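Local coordinates for transcriptional regulator, LYSR family (PDB 4AB6), which probably controls transcription of methionine biosynthesis genes as a MetR-like, DNA-binding LysR family regulator, of which this chain is the C-terminal regulatory domain, at residues A[54-59]-A[189-194]; A[15-20]-A[110-115]; A[142-147]-A[168-173]; A[99-104]-A[128-133]. The protein carries 2 engineered substitutions. All coordinates share one frame; numbering follows the deposited sequence.

Overall arrangement
The four contacts map a two-lobed regulatory domain of the type 2 periplasmic binding protein fold. Contact 1 lies at one end, beside strands 60-63 and 180-189. Contacts 3 and 4 belong to the other lobe, with centres about 38 and 37 Å from that of contact 1 and about 19 Å from each other. Contact 2 stands between them and joins the loop before helix 20-33 to the loop after strand 108-110. It touches contact 3 through Tyr111 CE1 and Ile143 CD1, 3.6 Å apart. Along the chain, contact 4 closes before contact 3 opens, both inside the loop closed by contact 1. Contact 2 crosses contacts 1 and 4. The chain thus leaves the first lobe, builds the second and returns.

Contact 1. Residues A[54-59]-A[189-194]; sequences LQHRAD and RTEDTD
His56 and Arg189 meet where two irregular pieces of backbone come together. His56 has positive phi and closes helix 49-54 in a Schellman motif. Segment 189-194 leaves strand 180-189 through a short 3-10 turn at Thr190 and Glu191. The Arg189 side chain spans the gap. A bend at chi3 (-63°) turns its guanidinium flat onto the His56 imidazole, with planes 22° apart. CD of Arg189 also sits over a face of this ring. The guanidinium edge is used for polar bonds. Arg189 NH1 donates to Ala58 O at 2.8 Å and also reaches Leu53 O in the last turn of the helix. Arg189 NH2 donates to Asp59 OD1 at 3.1 Å, almost straight (165°) and on the anti lone pair. Arg189 NH2 also pairs with Asp192 OD2 at 2.9 Å. Glu191 OE1 forms a longer salt bridge to Arg189 NE, 3.5 Å. These carboxylates probably balance the arginine charge. Asp59 has a further salt-bridge partner in Arg11. A water bridges His56 NE2 (2.9 Å) and Glu191 OE2 (2.8 Å). The salt-bridge network ties the end of helix 49-54 to that of strand 180-189, within one alpha/beta lobe of the periplasmic binding protein-like fold of LysR regulators.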
loop_
_atom_site.group_PDB
_atom_site.type_symbol
_atom_site.label_atom_id
_atom_site.label_comp_id
_atom_site.label_asym_id
_atom_site.label_seq_id
_atom_site.Cartn_x
_atom_site.Cartn_y
_atom_site.Cartn_z
ATOM N N LEU A 54 4.777 24.185 8.952
ATOM C CA LEU A 54 5.132 25.599 8.849
ATOM C C LEU A 54 4.272 26.347 7.843
ATOM O O LEU A 54 4.008 27.532 8.034
ATOM C CB LEU A 54 6.631 25.751 8.519
ATOM C CG LEU A 54 7.607 25.190 9.572
ATOM C CD1 LEU A 54 9.015 25.212 9.060
ATOM C CD2 LEU A 54 7.502 25.937 10.909
ATOM N N GLN A 55 3.815 25.643 6.791
ATOM C CA GLN A 55 2.942 26.172 5.740
ATOM C C GLN A 55 1.452 26.105 6.136
ATOM O O GLN A 55 0.604 26.550 5.360
ATOM C CB GLN A 55 3.179 25.418 4.427
ATOM C CG GLN A 55 4.494 25.776 3.723
ATOM C CD GLN A 55 4.811 24.850 2.566
ATOM O OE1 GLN A 55 5.944 24.395 2.389
ATOM N NE2 GLN A 55 3.816 24.534 1.745
ATOM N N HIS A 56 1.144 25.564 7.345
ATOM C CA HIS A 56 -0.205 25.384 7.901
ATOM C C HIS A 56 -1.083 24.485 7.017
ATOM O O HIS A 56 -2.289 24.708 6.872
ATOM C CB HIS A 56 -0.882 26.730 8.231
ATOM C CG HIS A 56 -0.296 27.422 9.421
ATOM N ND1 HIS A 56 -0.974 27.477 10.623
ATOM C CD2 HIS A 56 0.879 28.082 9.550
ATOM C CE1 HIS A 56 -0.194 28.158 11.442
ATOM N NE2 HIS A 56 0.935 28.541 10.841
ATOM N N ARG A 57 -0.450 23.454 6.438
ATOM C CA ARG A 57 -1.070 22.457 5.572
ATOM C C ARG A 57 -1.325 21.162 6.353
ATOM O O ARG A 57 -2.218 20.392 5.988
ATOM C CB ARG A 57 -0.181 22.181 4.364
ATOM C CG ARG A 57 0.028 23.406 3.481
ATOM C CD ARG A 57 -0.730 23.303 2.171
ATOM N NE ARG A 57 -0.134 22.306 1.281
ATOM C CZ ARG A 57 0.858 22.556 0.428
ATOM N NH1 ARG A 57 1.375 23.774 0.338
ATOM N NH2 ARG A 57 1.341 21.585 -0.342
ATOM N N ALA A 58 -0.541 20.931 7.422
ATOM C CA ALA A 58 -0.642 19.790 8.325
ATOM C C ALA A 58 -0.653 20.283 9.762
ATOM O O ALA A 58 -0.125 21.364 10.042
ATOM C CB ALA A 58 0.534 18.854 8.109
ATOM N N ASP A 59 -1.252 19.497 10.675
ATOM C CA ASP A 59 -1.351 19.845 12.095
ATOM C C ASP A 59 -0.477 18.956 12.971
ATOM O O ASP A 59 -0.106 19.353 14.077
ATOM C CB ASP A 59 -2.816 19.865 12.553
ATOM C CG ASP A 59 -3.686 20.765 11.701
ATOM O OD1 ASP A 59 -3.332 21.955 11.538
ATOM O OD2 ASP A 59 -4.689 20.267 11.151
ATOM N N ARG A 189 3.285 22.338 15.672
ATOM C CA ARG A 189 3.693 23.732 15.848
ATOM C C ARG A 189 3.639 24.075 17.331
ATOM O O ARG A 189 2.758 23.591 18.042
ATOM C CB ARG A 189 2.780 24.689 15.074
ATOM C CG ARG A 189 2.889 24.573 13.550
ATOM C CD ARG A 189 1.950 25.526 12.841
ATOM N NE ARG A 189 0.540 25.239 13.116
ATOM C CZ ARG A 189 -0.202 24.392 12.412
ATOM N NH1 ARG A 189 0.323 23.738 11.384
ATOM N NH2 ARG A 189 -1.473 24.194 12.728
ATOM N N THR A 190 4.580 24.919 17.792
ATOM C CA THR A 190 4.688 25.372 19.185
ATOM C C THR A 190 3.361 25.949 19.722
ATOM O O THR A 190 2.992 25.669 20.862
ATOM C CB THR A 190 5.919 26.281 19.358
ATOM O OG1 THR A 190 5.999 27.233 18.287
ATOM C CG2 THR A 190 7.225 25.491 19.424
ATOM N N GLU A 191 2.634 26.698 18.867
ATOM C CA GLU A 191 1.323 27.315 19.133
ATOM C C GLU A 191 0.235 26.297 19.510
ATOM O O GLU A 191 -0.667 26.629 20.274
ATOM C CB GLU A 191 0.859 28.185 17.935
ATOM C CG GLU A 191 1.341 27.697 16.574
ATOM C CD GLU A 191 0.601 28.188 15.342
ATOM O OE1 GLU A 191 -0.590 27.835 15.178
ATOM O OE2 GLU A 191 1.246 28.845 14.493
ATOM N N ASP A 192 0.326 25.072 18.978
ATOM C CA ASP A 192 -0.623 23.982 19.203
ATOM C C ASP A 192 -0.231 23.029 20.352
ATOM O O ASP A 192 -0.862 21.980 20.515
ATOM C CB ASP A 192 -0.851 23.210 17.884
ATOM C CG ASP A 192 -1.286 24.053 16.695
ATOM O OD1 ASP A 192 -1.965 25.076 16.907
ATOM O OD2 ASP A 192 -0.978 23.668 15.552
ATOM N N THR A 193 0.778 23.399 21.169
ATOM C CA THR A 193 1.217 22.566 22.302
ATOM C C THR A 193 0.253 22.626 23.494
ATOM O O THR A 193 0.408 21.868 24.458
ATOM C CB THR A 193 2.673 22.825 22.677
ATOM O OG1 THR A 193 2.827 24.184 23.057
ATOM C CG2 THR A 193 3.635 22.489 21.563
ATOM N N ASP A 194 -0.740 23.540 23.415
ATOM C CA ASP A 194 -1.809 23.720 24.397
ATOM C C ASP A 194 -3.032 22.829 24.067
ATOM O O ASP A 194 -3.917 22.685 24.914
ATOM C CB ASP A 194 -2.211 25.210 24.521
ATOM C CG ASP A 194 -2.486 25.960 23.224
ATOM O OD1 ASP A 194 -2.523 25.314 22.154
ATOM O OD2 ASP A 194 -2.649 27.195 23.277
HETATM O O HOH W 1 2.447 30.380 12.548
#

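Contact 2. Residues A[15-20]-A[110-115]; sequences ESHTSF and TYPVPD. Engineered in segment 15-20: Ser16 (natural residue Cys), Ser19 (natural residue Cys).
His17 and Tyr111 have CA atoms 7.4 Å apart, on two loops that run without regular pairing, and Pro112 centres an inverse gamma turn in the second. With chi1 -63° in each, CG lies beside the backbone N and the two side chains slide past each other in opposite directions, their rings nearly parallel at 6°. The rings are slid apart and barely overlap. Instead, each CB covers the other's ring in a reciprocal CH-pi contact. His17 CB is 3.8 Å from the Tyr111 centroid, and Tyr111 CB is 3.9 Å from the His17 centroid. The contact joins the two lobes of the domain: 15-20 leads into helix 20-33 of one, and 110-115 follows strand 108-110 of the other. In related regulators the effector usually binds in the cleft between these lobes. Val113 CG1 meets the edge of the imidazole in its plane, 3.6 Å from NE2 of His17. Thr18 crosses the tyrosine at about a right angle, with its CG2 3.3 Å from Tyr111 OH. That hydroxyl is hydrogen-bonded to Thr140 OG1. Ser16 and Ser19 are engineered replacements of cysteines, and the disulfide known for this protein is absent here. Ser16 OG and Thr18 OG1 share a hydrogen bond of 2.9 Å.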
loop_
_atom_site.group_PDB
_atom_site.type_symbol
_atom_site.label_atom_id
_atom_site.label_comp_id
_atom_site.label_asym_id
_atom_site.label_seq_id
_atom_site.Cartn_x
_atom_site.Cartn_y
_atom_site.Cartn_z
ATOM N N GLU A 15 5.916 10.881 6.958
ATOM C CA GLU A 15 7.190 10.695 6.257
ATOM C C GLU A 15 7.340 9.351 5.562
ATOM O O GLU A 15 7.733 9.327 4.391
ATOM C CB GLU A 15 8.366 10.930 7.234
ATOM C CG GLU A 15 9.728 11.001 6.571
ATOM C CD GLU A 15 10.917 11.054 7.499
ATOM O OE1 GLU A 15 10.902 11.888 8.429
ATOM O OE2 GLU A 15 11.895 10.315 7.252
ATOM N N SER A 16 7.074 8.233 6.291
ATOM C CA SER A 16 7.226 6.878 5.767
ATOM C C SER A 16 5.901 6.177 5.508
ATOM O O SER A 16 4.945 6.358 6.252
ATOM C CB SER A 16 8.098 6.040 6.691
ATOM O OG SER A 16 8.474 4.832 6.055
ATOM N N HIS A 17 5.848 5.364 4.457
ATOM C CA HIS A 17 4.673 4.583 4.070
ATOM C C HIS A 17 4.366 3.508 5.133
ATOM O O HIS A 17 3.206 3.136 5.302
ATOM C CB HIS A 17 4.896 3.934 2.694
ATOM C CG HIS A 17 5.076 4.912 1.564
ATOM N ND1 HIS A 17 4.202 4.948 0.494
ATOM C CD2 HIS A 17 6.046 5.839 1.360
ATOM C CE1 HIS A 17 4.664 5.891 -0.318
ATOM N NE2 HIS A 17 5.768 6.458 0.161
ATOM N N THR A 18 5.405 3.028 5.854
ATOM C CA THR A 18 5.284 2.016 6.915
ATOM C C THR A 18 4.444 2.485 8.103
ATOM O O THR A 18 3.766 1.663 8.721
ATOM C CB THR A 18 6.655 1.531 7.396
ATOM O OG1 THR A 18 7.478 2.647 7.733
ATOM C CG2 THR A 18 7.352 0.664 6.384
ATOM N N SER A 19 4.478 3.804 8.420
ATOM C CA SER A 19 3.744 4.393 9.544
ATOM C C SER A 19 2.249 4.152 9.487
ATOM O O SER A 19 1.634 3.962 10.532
ATOM C CB SER A 19 4.044 5.880 9.683
ATOM O OG SER A 19 5.436 6.092 9.492
ATOM N N PHE A 20 1.681 4.108 8.267
ATOM C CA PHE A 20 0.259 3.872 7.993
ATOM C C PHE A 20 -0.287 2.598 8.642
ATOM O O PHE A 20 -1.420 2.612 9.120
ATOM C CB PHE A 20 -0.007 3.859 6.485
ATOM C CG PHE A 20 -0.094 5.223 5.849
ATOM C CD1 PHE A 20 1.046 5.858 5.365
ATOM C CD2 PHE A 20 -1.319 5.864 5.702
ATOM C CE1 PHE A 20 0.966 7.122 4.773
ATOM C CE2 PHE A 20 -1.393 7.124 5.101
ATOM C CZ PHE A 20 -0.249 7.744 4.640
ATOM N N THR A 110 13.015 0.662 -2.843
ATOM C CA THR A 110 12.518 1.596 -1.834
ATOM C C THR A 110 11.149 2.135 -2.241
ATOM O O THR A 110 10.699 1.897 -3.371
ATOM C CB THR A 110 13.501 2.783 -1.640
ATOM O OG1 THR A 110 13.578 3.576 -2.830
ATOM C CG2 THR A 110 14.892 2.357 -1.173
ATOM N N TYR A 111 10.507 2.908 -1.338
ATOM C CA TYR A 111 9.243 3.593 -1.614
ATOM C C TYR A 111 9.568 4.775 -2.536
ATOM O O TYR A 111 10.716 5.231 -2.508
ATOM C CB TYR A 111 8.587 4.076 -0.311
ATOM C CG TYR A 111 8.212 2.959 0.635
ATOM C CD1 TYR A 111 7.159 2.101 0.351
ATOM C CD2 TYR A 111 8.911 2.766 1.820
ATOM C CE1 TYR A 111 6.814 1.068 1.218
ATOM C CE2 TYR A 111 8.586 1.724 2.688
ATOM C CZ TYR A 111 7.537 0.878 2.382
ATOM O OH TYR A 111 7.214 -0.140 3.237
ATOM N N PRO A 112 8.642 5.269 -3.398
ATOM C CA PRO A 112 9.006 6.395 -4.272
ATOM C C PRO A 112 9.061 7.711 -3.501
ATOM O O PRO A 112 8.128 8.511 -3.523
ATOM C CB PRO A 112 7.950 6.360 -5.383
ATOM C CG PRO A 112 6.823 5.599 -4.834
ATOM C CD PRO A 112 7.236 4.862 -3.598
ATOM N N VAL A 113 10.184 7.900 -2.787
ATOM C CA VAL A 113 10.475 9.022 -1.890
ATOM C C VAL A 113 11.998 9.375 -1.997
ATOM O O VAL A 113 12.783 8.473 -2.304
ATOM C CB VAL A 113 10.056 8.639 -0.440
ATOM C CG1 VAL A 113 8.544 8.718 -0.250
ATOM C CG2 VAL A 113 10.578 7.253 -0.061
ATOM N N PRO A 114 12.452 10.640 -1.794
ATOM C CA PRO A 114 13.899 10.912 -1.905
ATOM C C PRO A 114 14.684 10.425 -0.691
ATOM O O PRO A 114 14.104 10.290 0.382
ATOM C CB PRO A 114 13.983 12.442 -2.067
ATOM C CG PRO A 114 12.559 12.958 -2.005
ATOM C CD PRO A 114 11.707 11.865 -1.442
ATOM N N ASP A 115 16.004 10.183 -0.857
ATOM C CA ASP A 115 16.943 9.687 0.168
ATOM C C ASP A 115 16.907 10.407 1.523
ATOM O O ASP A 115 17.291 9.821 2.537
ATOM C CB ASP A 115 18.374 9.650 -0.386
ATOM C CG ASP A 115 18.571 8.680 -1.534
ATOM O OD1 ASP A 115 17.654 7.856 -1.790
ATOM O OD2 ASP A 115 19.648 8.725 -2.165
#

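Contact 3. Residues A[142-147]-A[168-173]; sequences AIIQLV and GYVVHR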
loop_
_atom_site.group_PDB
_atom_site.type_symbol
_atom_site.label_atom_id
_atom_site.label_comp_id
_atom_site.label_asym_id
_atom_site.label_seq_id
_atom_site.Cartn_x
_atom_site.Cartn_y
_atom_site.Cartn_z
ATOM N N ALA A 142 4.333 -5.508 -2.310
ATOM C CA ALA A 142 5.010 -5.515 -3.597
ATOM C C ALA A 142 6.534 -5.531 -3.489
ATOM O O ALA A 142 7.178 -6.161 -4.326
ATOM C CB ALA A 142 4.540 -4.355 -4.451
ATOM N N ILE A 143 7.112 -4.859 -2.466
ATOM C CA ILE A 143 8.559 -4.835 -2.225
ATOM C C ILE A 143 9.033 -6.241 -1.858
ATOM O O ILE A 143 10.011 -6.709 -2.433
ATOM C CB ILE A 143 8.971 -3.751 -1.185
ATOM C CG1 ILE A 143 8.850 -2.328 -1.797
ATOM C CG2 ILE A 143 10.395 -4.006 -0.629
ATOM C CD1 ILE A 143 8.830 -1.188 -0.812
ATOM N N ILE A 144 8.304 -6.928 -0.952
ATOM C CA ILE A 144 8.606 -8.297 -0.524
ATOM C C ILE A 144 8.690 -9.284 -1.698
ATOM O O ILE A 144 9.620 -10.089 -1.717
ATOM C CB ILE A 144 7.708 -8.769 0.678
ATOM C CG1 ILE A 144 8.347 -8.383 2.023
ATOM C CG2 ILE A 144 7.432 -10.276 0.672
ATOM C CD1 ILE A 144 8.012 -7.048 2.533
ATOM N N GLN A 145 7.764 -9.212 -2.677
ATOM C CA GLN A 145 7.812 -10.156 -3.800
ATOM C C GLN A 145 8.848 -9.808 -4.851
ATOM O O GLN A 145 9.354 -10.711 -5.513
ATOM C CB GLN A 145 6.444 -10.491 -4.396
ATOM C CG GLN A 145 5.409 -11.002 -3.388
ATOM C CD GLN A 145 5.693 -12.323 -2.715
ATOM O OE1 GLN A 145 6.087 -13.313 -3.342
ATOM N NE2 GLN A 145 5.394 -12.382 -1.425
ATOM N N LEU A 146 9.211 -8.520 -4.966
ATOM C CA LEU A 146 10.269 -8.087 -5.876
ATOM C C LEU A 146 11.604 -8.620 -5.347
ATOM O O LEU A 146 12.388 -9.178 -6.113
ATOM C CB LEU A 146 10.310 -6.559 -6.012
ATOM C CG LEU A 146 9.326 -5.917 -6.994
ATOM C CD1 LEU A 146 9.287 -4.413 -6.814
ATOM C CD2 LEU A 146 9.663 -6.254 -8.454
ATOM N N VAL A 147 11.816 -8.507 -4.018
ATOM C CA VAL A 147 13.007 -8.982 -3.312
ATOM C C VAL A 147 13.104 -10.518 -3.407
ATOM O O VAL A 147 14.155 -11.032 -3.800
ATOM C CB VAL A 147 13.047 -8.451 -1.852
ATOM C CG1 VAL A 147 14.176 -9.084 -1.062
ATOM C CG2 VAL A 147 13.173 -6.928 -1.819
ATOM N N GLY A 168 8.808 -17.752 4.390
ATOM C CA GLY A 168 10.015 -18.113 3.654
ATOM C C GLY A 168 10.253 -17.350 2.371
ATOM O O GLY A 168 11.034 -17.806 1.530
ATOM N N TYR A 169 9.609 -16.183 2.203
ATOM C CA TYR A 169 9.768 -15.344 1.012
ATOM C C TYR A 169 11.135 -14.671 0.999
ATOM O O TYR A 169 11.827 -14.682 -0.021
ATOM C CB TYR A 169 8.694 -14.242 0.949
ATOM C CG TYR A 169 7.244 -14.678 0.946
ATOM C CD1 TYR A 169 6.832 -15.798 0.222
ATOM C CD2 TYR A 169 6.262 -13.902 1.549
ATOM C CE1 TYR A 169 5.488 -16.174 0.180
ATOM C CE2 TYR A 169 4.915 -14.263 1.503
ATOM C CZ TYR A 169 4.533 -15.394 0.812
ATOM O OH TYR A 169 3.207 -15.725 0.763
ATOM N N VAL A 170 11.499 -14.037 2.129
ATOM C CA VAL A 170 12.741 -13.287 2.296
ATOM C C VAL A 170 13.453 -13.631 3.605
ATOM O O VAL A 170 12.829 -14.143 4.538
ATOM C CB VAL A 170 12.494 -11.755 2.184
ATOM C CG1 VAL A 170 12.056 -11.362 0.779
ATOM C CG2 VAL A 170 11.490 -11.260 3.227
ATOM N N VAL A 171 14.755 -13.320 3.674
ATOM C CA VAL A 171 15.561 -13.494 4.879
ATOM C C VAL A 171 15.974 -12.110 5.378
ATOM O O VAL A 171 16.318 -11.258 4.562
ATOM C CB VAL A 171 16.749 -14.510 4.756
ATOM C CG1 VAL A 171 16.241 -15.935 4.565
ATOM C CG2 VAL A 171 17.735 -14.134 3.650
ATOM N N HIS A 172 15.825 -11.842 6.679
ATOM C CA HIS A 172 16.192 -10.531 7.213
ATOM C C HIS A 172 17.639 -10.549 7.704
ATOM O O HIS A 172 18.135 -11.603 8.120
ATOM C CB HIS A 172 15.227 -10.069 8.306
ATOM C CG HIS A 172 15.452 -10.720 9.629
ATOM N ND1 HIS A 172 16.166 -10.086 10.629
ATOM C CD2 HIS A 172 15.090 -11.947 10.058
ATOM C CE1 HIS A 172 16.181 -10.927 11.644
ATOM N NE2 HIS A 172 15.538 -12.057 11.350
ATOM N N ARG A 173 18.326 -9.401 7.628
ATOM C CA ARG A 173 19.727 -9.291 8.034
ATOM C C ARG A 173 20.026 -7.966 8.714
ATOM O O ARG A 173 19.429 -6.946 8.362
ATOM C CB ARG A 173 20.658 -9.442 6.813
ATOM C CG ARG A 173 20.599 -10.782 6.086
ATOM C CD ARG A 173 21.390 -11.853 6.795
ATOM N NE ARG A 173 21.214 -13.150 6.147
ATOM C CZ ARG A 173 20.492 -14.144 6.651
ATOM N NH1 ARG A 173 19.897 -14.010 7.832
ATOM N NH2 ARG A 173 20.374 -15.286 5.990
#
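Tyr169 and Val170 pack against Ile144, Gln145 and Val147 in a buried, mainly apolar helix-to-loop contact. It joins helix 140-148 to the link that enters strand 171-175, in the lobe that holds strand 154-157. The backbones come closest at Ile144 and Val170, whose CA atoms are 7.1 Å apart. No hydrogen bond crosses between the segments. Gln145 is folded at chi2 (-65°), which brings NE2 over one face of the Tyr169 ring, 3.5 Å from CD2. The amide plane stands almost upright on the ring, at 83°. Ile144 CG2 comes to the same ring obliquely, at 3.9 Å from Tyr169 CD2. On the dimer side, Gln145 rests on Met24 of the second subunit and Tyr169 on Gly28 of the second subunit. Both of those residues lie in helix 20-33 of that subunit, consistent with the head-to-tail dimers of LysR regulatory domains. Just before Tyr169, Gly168 has positive phi and closes the preceding helix with a Schellman motif. The chain thus turns from helix to strand in the alternating helix-strand order of this alpha/beta fold, and lays Val170 on helix 140-148. Deeper in the lobe, Val147 packs on Ile85 and Ala154, and Ile144 on Leu156. Val170 CG1 lies 3.7 Å from the backbone O of Ile144. It also touches Val147 CG1 at 3.6 Å.

Contact 4. Residues A[99-104]-A[128-133]; sequences TAEDFI and KNINPP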
loop_
_atom_site.group_PDB
_atom_site.type_symbol
_atom_site.label_atom_id
_atom_site.label_comp_id
_atom_site.label_asym_id
_atom_site.label_seq_id
_atom_site.Cartn_x
_atom_site.Cartn_y
_atom_site.Cartn_z
ATOM N N THR A 99 27.096 -4.622 5.229
ATOM C CA THR A 99 27.831 -3.358 5.285
ATOM C C THR A 99 27.330 -2.441 4.166
ATOM O O THR A 99 26.641 -2.915 3.256
ATOM C CB THR A 99 29.357 -3.580 5.184
ATOM O OG1 THR A 99 29.667 -4.334 4.012
ATOM C CG2 THR A 99 29.939 -4.246 6.421
ATOM N N ALA A 100 27.674 -1.143 4.227
ATOM C CA ALA A 100 27.318 -0.145 3.215
ATOM C C ALA A 100 27.721 -0.638 1.817
ATOM O O ALA A 100 26.931 -0.554 0.875
ATOM C CB ALA A 100 28.016 1.170 3.527
ATOM N N GLU A 101 28.936 -1.210 1.720
ATOM C CA GLU A 101 29.567 -1.739 0.510
ATOM C C GLU A 101 28.840 -2.944 -0.090
ATOM O O GLU A 101 28.982 -3.196 -1.288
ATOM C CB GLU A 101 31.042 -2.054 0.767
ATOM C CG GLU A 101 31.845 -0.864 1.271
ATOM C CD GLU A 101 31.751 -0.563 2.758
ATOM O OE1 GLU A 101 31.761 -1.510 3.578
ATOM O OE2 GLU A 101 31.667 0.636 3.104
ATOM N N ASP A 102 28.049 -3.673 0.726
ATOM C CA ASP A 102 27.265 -4.820 0.264
ATOM C C ASP A 102 26.090 -4.394 -0.634
ATOM O O ASP A 102 25.598 -5.206 -1.424
ATOM C CB ASP A 102 26.801 -5.677 1.451
ATOM C CG ASP A 102 27.926 -6.394 2.174
ATOM O OD1 ASP A 102 28.767 -7.027 1.491
ATOM O OD2 ASP A 102 27.942 -6.366 3.426
ATOM N N PHE A 103 25.680 -3.107 -0.538
ATOM C CA PHE A 103 24.616 -2.503 -1.340
ATOM C C PHE A 103 25.075 -2.133 -2.760
ATOM O O PHE A 103 24.224 -1.919 -3.626
ATOM C CB PHE A 103 23.993 -1.304 -0.609
ATOM C CG PHE A 103 23.078 -1.713 0.524
ATOM C CD1 PHE A 103 23.576 -1.908 1.811
ATOM C CD2 PHE A 103 21.725 -1.941 0.300
ATOM C CE1 PHE A 103 22.733 -2.322 2.852
ATOM C CE2 PHE A 103 20.894 -2.366 1.339
ATOM C CZ PHE A 103 21.400 -2.554 2.605
ATOM N N ILE A 104 26.406 -2.087 -2.999
ATOM C CA ILE A 104 27.008 -1.802 -4.313
ATOM C C ILE A 104 26.774 -3.017 -5.229
ATOM O O ILE A 104 26.988 -4.162 -4.810
ATOM C CB ILE A 104 28.538 -1.490 -4.234
ATOM C CG1 ILE A 104 28.881 -0.377 -3.248
ATOM C CG2 ILE A 104 29.169 -1.274 -5.622
ATOM C CD1 ILE A 104 30.340 -0.299 -2.809
ATOM N N LYS A 128 28.972 7.223 2.656
ATOM C CA LYS A 128 30.017 6.323 2.164
ATOM C C LYS A 128 30.229 6.417 0.639
ATOM O O LYS A 128 31.050 5.662 0.096
ATOM C CB LYS A 128 29.732 4.873 2.618
ATOM C CG LYS A 128 30.987 4.121 3.046
ATOM C CD LYS A 128 30.908 3.666 4.494
ATOM C CE LYS A 128 32.263 3.263 5.014
ATOM N NZ LYS A 128 32.156 2.185 6.032
ATOM N N ASN A 129 29.516 7.360 -0.041
ATOM C CA ASN A 129 29.562 7.605 -1.496
ATOM C C ASN A 129 29.013 6.396 -2.289
ATOM O O ASN A 129 29.580 5.987 -3.307
ATOM C CB ASN A 129 30.982 8.037 -1.944
ATOM C CG ASN A 129 31.048 8.788 -3.254
ATOM O OD1 ASN A 129 30.452 9.856 -3.425
ATOM N ND2 ASN A 129 31.835 8.264 -4.182
ATOM N N ILE A 130 27.887 5.833 -1.805
ATOM C CA ILE A 130 27.228 4.657 -2.381
ATOM C C ILE A 130 25.834 5.004 -2.925
ATOM O O ILE A 130 24.950 5.418 -2.171
ATOM C CB ILE A 130 27.209 3.468 -1.371
ATOM C CG1 ILE A 130 28.623 3.204 -0.785
ATOM C CG2 ILE A 130 26.551 2.204 -1.974
ATOM C CD1 ILE A 130 28.747 2.177 0.130
ATOM N N ASN A 131 25.648 4.829 -4.243
ATOM C CA ASN A 131 24.387 5.109 -4.930
ATOM C C ASN A 131 23.994 3.973 -5.895
ATOM O O ASN A 131 24.235 4.080 -7.105
ATOM C CB ASN A 131 24.442 6.462 -5.650
ATOM C CG ASN A 131 23.090 7.108 -5.853
ATOM O OD1 ASN A 131 22.079 6.469 -6.181
ATOM N ND2 ASN A 131 23.054 8.408 -5.675
ATOM N N PRO A 132 23.370 2.886 -5.387
ATOM C CA PRO A 132 22.981 1.782 -6.281
ATOM C C PRO A 132 21.751 2.106 -7.153
ATOM O O PRO A 132 21.001 3.017 -6.787
ATOM C CB PRO A 132 22.695 0.645 -5.298
ATOM C CG PRO A 132 22.228 1.322 -4.065
ATOM C CD PRO A 132 23.027 2.584 -3.979
ATOM N N PRO A 133 21.498 1.390 -8.288
ATOM C CA PRO A 133 20.286 1.677 -9.085
ATOM C C PRO A 133 19.027 1.438 -8.255
ATOM O O PRO A 133 18.940 0.439 -7.538
ATOM C CB PRO A 133 20.382 0.696 -10.264
ATOM C CG PRO A 133 21.792 0.265 -10.297
ATOM C CD PRO A 133 22.258 0.272 -8.878
#
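Ile130 holds CG1 beside its backbone N (chi1 -50°) and keeps chi2 extended (180°), which lays CD1 on Ala100. Glu101 is bent at chi2 (82°) and swings its carboxylate over to Lys128. These contacts join the 3-10 turn of residues 100-102 to the loop after helix 119-125, in the alpha/beta lobe of the regulatory domain that contains strands 108-110 and 134-136. The helix ends in a Schellman motif, with Asn129 as its C-prime residue at positive phi. Ile130 CD1 is 3.6 Å from Ala100 CB. Its other branch, CG2, meets Ile104 CG1 at 3.7 Å, and the two isoleucines cross at about a right angle. The Glu101 and Lys128 side chains cross at a slant, so that Glu101 OE2 faces the Lys128 methylenes as well as NZ. Lys128 NZ and Glu101 OE2 form a salt bridge at 3.3 Å; the hydrogen bond within it is weak. Farther along, Phe103 and Pro132 both pack on Leu125 and Leu108, which places them in the lobe's interior. Asp102 pins the start of the turn: its OD2 accepts from Thr99 N at 2.6 Å and from Thr99 OG1 at 2.7 Å, while OD1 pairs with Lys95. At the far end, Pro132 CB rests on the backbone O of Phe103, 3.4 Å away.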